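Gamma-glutamyltranspeptidase (Klebsiella pneumoniae subsp. pneumoniae, PDB 5HFT) converts oxamate to oxalate in the uric acid degradation pathway, as a hydrolase of the gamma-glutamyltransferase family. Local coordinates at residues A152-I164 and L172-A184. Residues are numbered along the deposited sequence; the frame is centred on the assembly and turned at random.
Sequences ADFSEAMGHAGAI and LEGATDPRSNGAA
A first torsion of -154° carries CG of Asp-177 to the far side from its backbone N, and OD2 accepts from Ala-161 N (3.0 Å) on its anti side, 16° out of the carboxylate plane. The short forked acid suits this place because OD1 takes two more donors, Arg-179 N on its anti side in an Asx turn and Arg-179 NH1 by its syn lone pair in a salt bridge. Arg-179 runs extended from CG to NE, long enough to span the acids of Asp-177 and Glu-130, the latter salt-bridged to NH2. Its CG meets the apolar ring edge of Phe-154 at CD2 (3.7 Å), and Pro-178, equally apolar, packs CG near CE2. Ser-180 CB lies over the face of the flat His-160 ring, a CH-pi contact 3.5 Å from the centroid. Gly-159, close to the inferred substrate-binding Gly-84, has phi 102°, where a CB would jam against the preceding carbonyl O. Strands 160-164 and 172-175 pair antiparallel: Ala-175 N bonds to Ala-163 O (2.9 Å), Ala-163 N weakly to Ala-175 O. Arg-113 also bridges Asp-177 OD2. This hairpin supplies half of a four-stranded antiparallel sheet, consistent with an Ntn-hydrolase fold; strand 76-82 flanks 160-164, helix 105-110 packs on Ala-175 and Asp-177, and beyond 172-175 a strand of another protein chain continues the sheet.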
loop_
_atom_site.group_PDB
_atom_site.type_symbol
_atom_site.label_atom_id
_atom_site.label_comp_id
_atom_site.label_asym_id
_atom_site.label_seq_id
_atom_site.Cartn_x
_atom_site.Cartn_y
_atom_site.Cartn_z
ATOM N N ALA C 152 13.601 21.937 -2.428
ATOM C CA ALA C 152 14.916 21.324 -2.501
ATOM C C ALA C 152 14.997 20.424 -3.734
ATOM O O ALA C 152 13.984 20.052 -4.332
ATOM C CB ALA C 152 15.221 20.538 -1.219
ATOM N N ASP C 153 16.228 20.070 -4.114
ATOM C CA ASP C 153 16.414 19.265 -5.313
ATOM C C ASP C 153 15.707 17.919 -5.215
ATOM O O ASP C 153 15.383 17.329 -6.250
ATOM C CB ASP C 153 17.905 19.076 -5.605
ATOM C CG ASP C 153 18.499 20.236 -6.392
ATOM O OD1 ASP C 153 18.819 21.282 -5.800
ATOM O OD2 ASP C 153 18.658 20.098 -7.618
ATOM N N PHE C 154 15.436 17.437 -4.002
ATOM C CA PHE C 154 14.767 16.152 -3.783
ATOM C C PHE C 154 13.866 16.306 -2.563
ATOM O O PHE C 154 14.336 16.218 -1.426
ATOM C CB PHE C 154 15.768 15.015 -3.586
ATOM C CG PHE C 154 16.484 14.599 -4.845
ATOM C CD1 PHE C 154 17.540 15.338 -5.346
ATOM C CD2 PHE C 154 16.118 13.443 -5.513
ATOM C CE1 PHE C 154 18.193 14.950 -6.506
ATOM C CE2 PHE C 154 16.779 13.045 -6.666
ATOM C CZ PHE C 154 17.814 13.802 -7.162
ATOM N N SER C 155 12.581 16.539 -2.798
ATOM C CA SER C 155 11.627 16.787 -1.723
ATOM C C SER C 155 10.784 15.546 -1.467
ATOM O O SER C 155 10.301 14.909 -2.409
ATOM C CB SER C 155 10.713 17.969 -2.050
ATOM O OG SER C 155 9.662 18.057 -1.104
ATOM N N GLU C 156 10.622 15.200 -0.190
ATOM C CA GLU C 156 9.765 14.089 0.197
ATOM C C GLU C 156 8.297 14.352 -0.108
ATOM O O GLU C 156 7.480 13.431 0.026
ATOM C CB GLU C 156 9.945 13.786 1.688
ATOM N N ALA C 157 7.951 15.582 -0.513
ATOM C CA ALA C 157 6.583 15.950 -0.859
ATOM C C ALA C 157 6.204 15.611 -2.298
ATOM O O ALA C 157 5.007 15.589 -2.612
ATOM C CB ALA C 157 6.378 17.446 -0.604
ATOM N N MET C 158 7.178 15.318 -3.169
ATOM C CA MET C 158 6.876 14.777 -4.490
ATOM C C MET C 158 6.659 13.268 -4.475
ATOM O O MET C 158 6.292 12.712 -5.514
ATOM C CB MET C 158 7.964 15.125 -5.514
ATOM C CG MET C 158 8.006 16.579 -6.014
ATOM S SD MET C 158 7.842 17.914 -4.824
ATOM C CE MET C 158 7.975 19.344 -5.891
ATOM N N GLY C 159 6.922 12.592 -3.357
ATOM C CA GLY C 159 6.550 11.198 -3.194
ATOM C C GLY C 159 7.701 10.219 -3.358
ATOM O O GLY C 159 8.863 10.574 -3.581
ATOM N N HIS C 160 7.338 8.945 -3.214
ATOM C CA HIS C 160 8.214 7.814 -3.487
ATOM C C HIS C 160 7.462 6.887 -4.415
ATOM O O HIS C 160 6.397 6.382 -4.048
ATOM C CB HIS C 160 8.579 7.037 -2.221
ATOM C CG HIS C 160 9.261 7.844 -1.166
ATOM N ND1 HIS C 160 9.856 9.062 -1.416
ATOM C CD2 HIS C 160 9.465 7.587 0.149
ATOM C CE1 HIS C 160 10.390 9.525 -0.298
ATOM N NE2 HIS C 160 10.167 8.648 0.665
ATOM N N ALA C 161 8.004 6.664 -5.607
ATOM C CA ALA C 161 7.337 5.847 -6.600
ATOM C C ALA C 161 8.235 4.676 -6.976
ATOM O O ALA C 161 9.460 4.792 -6.991
ATOM C CB ALA C 161 6.960 6.678 -7.830
ATOM N N GLY C 162 7.609 3.530 -7.249
ATOM C CA GLY C 162 8.316 2.358 -7.715
ATOM C C GLY C 162 7.607 1.823 -8.946
ATOM O O GLY C 162 6.486 2.232 -9.260
ATOM N N ALA C 163 8.284 0.929 -9.664
ATOM C CA ALA C 163 7.685 0.377 -10.871
ATOM C C ALA C 163 8.434 -0.871 -11.311
ATOM O O ALA C 163 9.648 -1.004 -11.102
ATOM C CB ALA C 163 7.665 1.398 -12.023
ATOM N N ILE C 164 7.689 -1.779 -11.934
ATOM C CA ILE C 164 8.257 -2.881 -12.700
ATOM C C ILE C 164 7.595 -2.859 -14.058
ATOM O O ILE C 164 6.377 -2.678 -14.153
ATOM C CB ILE C 164 8.055 -4.263 -12.043
ATOM C CG1 ILE C 164 8.585 -4.288 -10.611
ATOM C CG2 ILE C 164 8.670 -5.368 -12.915
ATOM C CD1 ILE C 164 8.378 -5.604 -9.938
ATOM N N LEU C 172 12.813 -8.228 -17.330
ATOM C CA LEU C 172 12.107 -7.574 -16.229
ATOM C C LEU C 172 12.887 -6.368 -15.737
ATOM O O LEU C 172 14.082 -6.466 -15.453
ATOM C CB LEU C 172 11.870 -8.538 -15.070
ATOM C CG LEU C 172 10.783 -9.547 -15.420
ATOM C CD1 LEU C 172 10.763 -10.688 -14.436
ATOM C CD2 LEU C 172 9.475 -8.838 -15.479
ATOM N N GLU C 173 12.210 -5.240 -15.631
ATOM C CA GLU C 173 12.818 -3.972 -15.253
ATOM C C GLU C 173 12.180 -3.454 -13.967
ATOM O O GLU C 173 10.979 -3.198 -13.938
ATOM C CB GLU C 173 12.626 -2.981 -16.396
ATOM C CG GLU C 173 13.439 -1.722 -16.378
ATOM C CD GLU C 173 13.368 -1.041 -17.719
ATOM O OE1 GLU C 173 13.714 0.157 -17.840
ATOM O OE2 GLU C 173 12.930 -1.734 -18.660
ATOM N N GLY C 174 12.970 -3.285 -12.917
ATOM C CA GLY C 174 12.511 -2.663 -11.684
ATOM C C GLY C 174 13.202 -1.324 -11.501
ATOM O O GLY C 174 14.366 -1.180 -11.847
ATOM N N ALA C 175 12.475 -0.339 -10.978
ATOM C CA ALA C 175 13.065 0.959 -10.687
ATOM C C ALA C 175 12.643 1.437 -9.296
ATOM O O ALA C 175 11.542 1.153 -8.818
ATOM C CB ALA C 175 12.698 2.002 -11.736
ATOM N N THR C 176 13.550 2.168 -8.651
ATOM C CA THR C 176 13.390 2.659 -7.292
ATOM C C THR C 176 13.498 4.174 -7.303
ATOM O O THR C 176 14.111 4.760 -8.199
ATOM C CB THR C 176 14.463 2.090 -6.366
ATOM O OG1 THR C 176 15.757 2.458 -6.861
ATOM C CG2 THR C 176 14.383 0.579 -6.324
ATOM N N ASP C 177 12.899 4.812 -6.307
ATOM C CA ASP C 177 12.938 6.261 -6.242
ATOM C C ASP C 177 14.202 6.702 -5.528
ATOM O O ASP C 177 14.422 6.298 -4.379
ATOM C CB ASP C 177 11.720 6.817 -5.537
ATOM C CG ASP C 177 11.399 8.231 -5.981
ATOM O OD1 ASP C 177 12.318 9.076 -5.966
ATOM O OD2 ASP C 177 10.237 8.490 -6.389
ATOM N N PRO C 178 15.062 7.494 -6.160
ATOM C CA PRO C 178 16.243 7.988 -5.451
ATOM C C PRO C 178 15.900 8.754 -4.193
ATOM O O PRO C 178 16.745 8.856 -3.295
ATOM C CB PRO C 178 16.902 8.900 -6.490
ATOM C CG PRO C 178 15.770 9.338 -7.356
ATOM C CD PRO C 178 14.917 8.129 -7.476
ATOM N N ARG C 179 14.669 9.261 -4.084
ATOM C CA ARG C 179 14.206 10.010 -2.929
ATOM C C ARG C 179 13.999 9.152 -1.686
ATOM O O ARG C 179 13.714 9.708 -0.619
ATOM C CB ARG C 179 12.909 10.729 -3.285
ATOM C CG ARG C 179 13.039 11.711 -4.432
ATOM C CD ARG C 179 11.705 12.358 -4.786
ATOM N NE ARG C 179 11.831 13.286 -5.911
ATOM C CZ ARG C 179 11.928 12.902 -7.182
ATOM N NH1 ARG C 179 11.923 11.604 -7.492
ATOM N NH2 ARG C 179 12.038 13.811 -8.141
ATOM N N SER C 180 14.127 7.834 -1.787
ATOM C CA SER C 180 13.998 6.951 -0.628
ATOM C C SER C 180 15.077 5.871 -0.732
ATOM O O SER C 180 16.044 5.982 -1.495
ATOM C CB SER C 180 12.567 6.399 -0.520
ATOM O OG SER C 180 12.220 5.637 -1.665
ATOM N N ASN C 181 14.928 4.806 0.046
ATOM C CA ASN C 181 15.918 3.743 0.155
ATOM C C ASN C 181 15.338 2.407 -0.308
ATOM O O ASN C 181 15.590 1.348 0.284
ATOM C CB ASN C 181 16.449 3.650 1.588
ATOM N N GLY C 182 14.547 2.449 -1.381
ATOM C CA GLY C 182 13.985 1.237 -1.936
ATOM C C GLY C 182 15.016 0.378 -2.657
ATOM O O GLY C 182 16.141 0.784 -2.982
ATOM N N ALA C 183 14.595 -0.857 -2.915
ATOM C CA ALA C 183 15.457 -1.873 -3.476
ATOM C C ALA C 183 14.665 -2.683 -4.482
ATOM O O ALA C 183 13.510 -3.032 -4.240
ATOM C CB ALA C 183 16.021 -2.783 -2.392
ATOM N N ALA C 184 15.290 -2.960 -5.619
ATOM C CA ALA C 184 14.770 -3.875 -6.624
ATOM C C ALA C 184 15.586 -5.152 -6.563
ATOM O O ALA C 184 16.808 -5.106 -6.707
ATOM C CB ALA C 184 14.865 -3.262 -8.016
#